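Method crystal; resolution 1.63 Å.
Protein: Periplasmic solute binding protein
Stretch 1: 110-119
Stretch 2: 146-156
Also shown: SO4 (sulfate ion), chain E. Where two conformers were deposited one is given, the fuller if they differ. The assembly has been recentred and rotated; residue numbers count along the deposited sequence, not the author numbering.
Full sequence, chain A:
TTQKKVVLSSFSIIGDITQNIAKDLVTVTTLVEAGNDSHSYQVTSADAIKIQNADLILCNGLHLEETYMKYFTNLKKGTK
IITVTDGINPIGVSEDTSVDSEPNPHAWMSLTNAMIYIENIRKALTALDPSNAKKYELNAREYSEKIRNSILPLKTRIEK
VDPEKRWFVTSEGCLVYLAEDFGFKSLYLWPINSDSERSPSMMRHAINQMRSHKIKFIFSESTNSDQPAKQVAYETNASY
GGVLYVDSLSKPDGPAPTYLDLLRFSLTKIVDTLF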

# COMPACT_ATOMS: atom_id res chain seq x y z
N SER A 110 5.52 0.42 -4.15
CA SER A 110 6.47 -0.02 -5.14
C SER A 110 6.00 0.52 -6.49
O SER A 110 4.82 0.47 -6.84
N LEU A 111 6.96 0.98 -7.26
CA LEU A 111 6.68 1.52 -8.60
C LEU A 111 6.34 0.36 -9.53
O LEU A 111 5.37 0.41 -10.27
N THR A 112 7.13 -0.70 -9.50
CA THR A 112 6.86 -1.87 -10.34
C THR A 112 5.50 -2.41 -10.01
O THR A 112 4.69 -2.76 -10.90
N ASN A 113 5.21 -2.55 -8.72
CA ASN A 113 3.94 -3.13 -8.36
C ASN A 113 2.73 -2.29 -8.66
O ASN A 113 1.67 -2.80 -8.93
N ALA A 114 2.85 -0.97 -8.60
CA ALA A 114 1.75 -0.10 -9.00
C ALA A 114 1.30 -0.52 -10.37
O ALA A 114 0.10 -0.59 -10.64
N MET A 115 2.25 -0.77 -11.29
CA MET A 115 1.90 -1.18 -12.67
C MET A 115 1.14 -2.51 -12.72
O MET A 115 0.23 -2.70 -13.53
N ILE A 116 1.48 -3.43 -11.82
CA ILE A 116 0.80 -4.74 -11.71
C ILE A 116 -0.62 -4.59 -11.12
O ILE A 116 -1.56 -5.22 -11.66
N TYR A 117 -0.79 -3.79 -10.09
CA TYR A 117 -2.13 -3.45 -9.55
C TYR A 117 -3.01 -2.92 -10.69
O TYR A 117 -4.14 -3.38 -10.90
N ILE A 118 -2.48 -1.98 -11.42
CA ILE A 118 -3.25 -1.34 -12.52
C ILE A 118 -3.63 -2.38 -13.57
O ILE A 118 -4.79 -2.41 -14.00
N GLU A 119 -2.67 -3.22 -14.00
CA GLU A 119 -2.89 -4.22 -15.03
C GLU A 119 -3.95 -5.22 -14.58
O GLU A 119 -4.85 -5.59 -15.36
N LYS A 146 1.06 8.37 -15.81
CA LYS A 146 1.04 9.42 -14.80
C LYS A 146 1.82 9.04 -13.53
O LYS A 146 2.56 9.85 -13.00
N ILE A 147 1.71 7.77 -13.10
CA ILE A 147 2.41 7.29 -11.94
C ILE A 147 3.90 7.28 -12.22
O ILE A 147 4.71 7.75 -11.45
N ARG A 148 4.29 6.72 -13.37
CA ARG A 148 5.70 6.71 -13.75
C ARG A 148 6.30 8.10 -13.79
O ARG A 148 7.40 8.35 -13.26
N ASN A 149 5.58 9.02 -14.39
CA ASN A 149 6.07 10.38 -14.54
C ASN A 149 6.29 11.06 -13.22
O ASN A 149 7.25 11.83 -13.07
N SER A 150 5.45 10.80 -12.25
CA SER A 150 5.64 11.39 -10.92
C SER A 150 6.66 10.73 -10.04
O SER A 150 7.30 11.41 -9.23
N ILE A 151 6.73 9.41 -10.15
CA ILE A 151 7.45 8.61 -9.19
C ILE A 151 8.85 8.28 -9.69
O ILE A 151 9.84 8.29 -8.91
N LEU A 152 9.00 8.04 -10.98
CA LEU A 152 10.35 7.75 -11.45
C LEU A 152 11.41 8.74 -11.13
O LEU A 152 12.54 8.37 -10.74
N PRO A 153 11.16 10.09 -11.21
CA PRO A 153 12.22 10.98 -10.83
C PRO A 153 12.70 10.88 -9.36
O PRO A 153 13.84 11.13 -9.04
N LEU A 154 11.79 10.46 -8.50
CA LEU A 154 12.11 10.23 -7.07
C LEU A 154 13.02 8.98 -6.93
O LEU A 154 14.04 9.02 -6.23
N LYS A 155 12.66 7.91 -7.67
CA LYS A 155 13.56 6.73 -7.73
C LYS A 155 14.94 7.08 -8.21
O LYS A 155 15.96 6.74 -7.62
N THR A 156 15.01 7.83 -9.32
CA THR A 156 16.25 8.20 -9.90
C THR A 156 17.14 8.94 -8.90
O THR A 156 18.34 8.67 -8.75

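The two stretches are helices running nearly antiparallel, with 169° between their N-to-C directions and a closest axial approach of 10.4 Å. No hydrogen bond crosses between them; the 337 Å² they bury, summed over both sides, rests on side-chain packing.

Lys146 takes no part: its CA-to-CB bond points sideways, and the all-t side chain leads away from the first helix. Ile147 points toward that helix and gathers most of the apolar contacts. With chi1 m, Ile147 CG2 lies 3.9 Å from Leu111 CD1, 4.2 Å from Ala114 CB and 4.0 Å from Met115 CE; chi2 is also m, and Ile147 CG1 lies 4.4 Å from Ile118 CD1. Ala114 and Ile118 (m, t) both point toward stretch 2, as their spacing of one helical turn allows. Met115 starts sideways, but its m, m, t chain brings its end nearer, which is how CE reaches the isoleucine.

The CA-to-CB bond of Arg148 points sideways, with t, t, m for its first three angles and chi4 at 121°. Its NH2 comes within 3.9 Å of Met115 SD, and the sulfur lies oblique to the guanidinium; this is a van der Waals approach.

Asn149 and Ser150 are out of reach of the first helix. Ser150, chi1 m, instead donates from OG to O2 of the sulfate ion at 2.5 Å, a short hydrogen bond to a group probably carried over from the crystallisation liquor.

Ile151 supplies the closest backbone register, its CA 7.2 Å from the CA of Leu111. It points toward stretch 1, yet its m, m side chain ends leading away; CG2 still meets Leu111 CD1 at 4.1 Å. Leu152 (t, p) points sideways, and its CD1 lies 4.1 Å from Leu111 CD2. Leu111, itself t, p, is thus a knob seated among Ile147, Arg148, Ile151 and Leu152, and the 98 Å² covered on it is the largest area for any residue here.

The helix kinks at Pro153 and Leu154, whose N atoms lack bonds to the preceding turn; proline has no amide hydrogen to give. Neither side chain reaches stretch 1. Lys155 does point toward it, fully extended with all four angles t, and its CD lies 4.5 Å from Leu111 CD2, so the aliphatic part of the chain makes this contact. Thr156 (m) is again out of reach.

Ser110 points away and caps its own helix: Asn113 N donates to Ser110 OG at 2.9 Å and 165°.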

# COMPACT_ATOMS: atom_id res chain seq x y z
CB SER A 110 6.58 -1.56 -5.20
OG SER A 110 7.00 -2.10 -6.44
CB LEU A 111 7.89 2.37 -9.11
CG LEU A 111 7.75 2.84 -10.60
CD1 LEU A 111 6.51 3.66 -10.71
CD2 LEU A 111 9.01 3.67 -10.85
CB THR A 112 7.90 -2.97 -10.11
OG1 THR A 112 9.19 -2.44 -10.47
CG2 THR A 112 7.60 -4.16 -10.92
CB ASN A 113 3.95 -3.57 -6.89
CG ASN A 113 4.99 -4.66 -6.60
OD1 ASN A 113 5.51 -5.32 -7.50
ND2 ASN A 113 5.28 -4.89 -5.32
CB ALA A 114 2.24 1.36 -9.01
CB MET A 115 3.08 -1.26 -13.58
CG MET A 115 4.03 -0.11 -13.49
SD MET A 115 3.13 1.38 -14.08
CE MET A 115 4.10 2.74 -13.44
CB ILE A 116 1.65 -5.72 -10.87
CG1 ILE A 116 2.94 -5.96 -11.64
CG2 ILE A 116 0.86 -6.99 -10.62
CD1 ILE A 116 3.97 -6.73 -10.83
CB TYR A 117 -2.09 -2.42 -8.43
CG TYR A 117 -1.77 -2.95 -7.04
CD1 TYR A 117 -0.52 -3.45 -6.70
CD2 TYR A 117 -2.74 -2.94 -6.03
CE1 TYR A 117 -0.22 -3.90 -5.41
CE2 TYR A 117 -2.44 -3.41 -4.76
CZ TYR A 117 -1.22 -3.90 -4.44
OH TYR A 117 -0.90 -4.37 -3.17
CB ILE A 118 -2.42 -0.18 -13.12
CG1 ILE A 118 -2.34 0.96 -12.09
CG2 ILE A 118 -3.02 0.29 -14.44
CD1 ILE A 118 -1.27 1.97 -12.40
CB GLU A 119 -1.59 -4.91 -15.44
CG GLU A 119 -1.82 -6.12 -16.31
CD GLU A 119 -2.53 -5.84 -17.62
OE1 GLU A 119 -2.66 -4.64 -18.02
OE2 GLU A 119 -3.02 -6.82 -18.22
CB LYS A 146 -0.43 9.72 -14.44
CG LYS A 146 -0.62 10.99 -13.65
CD LYS A 146 -2.12 11.26 -13.42
CE LYS A 146 -2.35 12.60 -12.72
NZ LYS A 146 -3.84 12.73 -12.61
CB ILE A 147 1.94 5.82 -11.54
CG1 ILE A 147 0.49 5.80 -11.02
CG2 ILE A 147 2.92 5.22 -10.47
CD1 ILE A 147 0.33 6.25 -9.63
CB ARG A 148 5.94 5.95 -15.07
CG ARG A 148 7.43 5.80 -15.41
CD ARG A 148 7.62 5.09 -16.75
NE ARG A 148 7.09 3.76 -16.61
CZ ARG A 148 6.10 3.24 -17.33
NH1 ARG A 148 5.53 3.93 -18.29
NH2 ARG A 148 5.66 2.02 -17.02
CB ASN A 149 5.13 11.18 -15.43
CG ASN A 149 5.24 10.77 -16.87
OD1 ASN A 149 6.26 10.23 -17.29
ND2 ASN A 149 4.20 11.06 -17.67
CB SER A 150 4.35 11.42 -10.05
OG SER A 150 3.46 12.40 -10.56
CB ILE A 151 6.66 7.32 -8.81
CG1 ILE A 151 5.31 7.67 -8.22
CG2 ILE A 151 7.47 6.44 -7.88
CD1 ILE A 151 5.37 8.72 -7.11
CB LEU A 152 10.29 7.37 -12.95
CG LEU A 152 11.58 6.86 -13.49
CD1 LEU A 152 12.11 5.59 -12.78
CD2 LEU A 152 11.39 6.56 -14.96
CB PRO A 153 11.63 12.40 -11.15
CG PRO A 153 10.52 12.15 -12.10
CD PRO A 153 10.01 10.76 -11.87
CB LEU A 154 10.86 10.03 -6.30
CG LEU A 154 9.98 11.31 -6.27
CD1 LEU A 154 8.65 11.01 -5.60
CD2 LEU A 154 10.71 12.39 -5.51
CB LYS A 155 12.95 5.61 -8.55
CG LYS A 155 13.84 4.36 -8.63
CD LYS A 155 13.32 3.33 -9.64
CE LYS A 155 14.28 2.15 -9.60
NZ LYS A 155 13.85 1.09 -10.54
CB THR A 156 16.01 8.99 -11.23
OG1 THR A 156 15.22 8.18 -12.13
CG2 THR A 156 17.23 9.44 -11.79
S SO4 E . 4.76 15.72 -10.40
O1 SO4 E . 6.10 15.86 -9.81
O2 SO4 E . 4.04 14.70 -9.64
O3 SO4 E . 4.93 15.32 -11.81
O4 SO4 E . 4.01 16.98 -10.37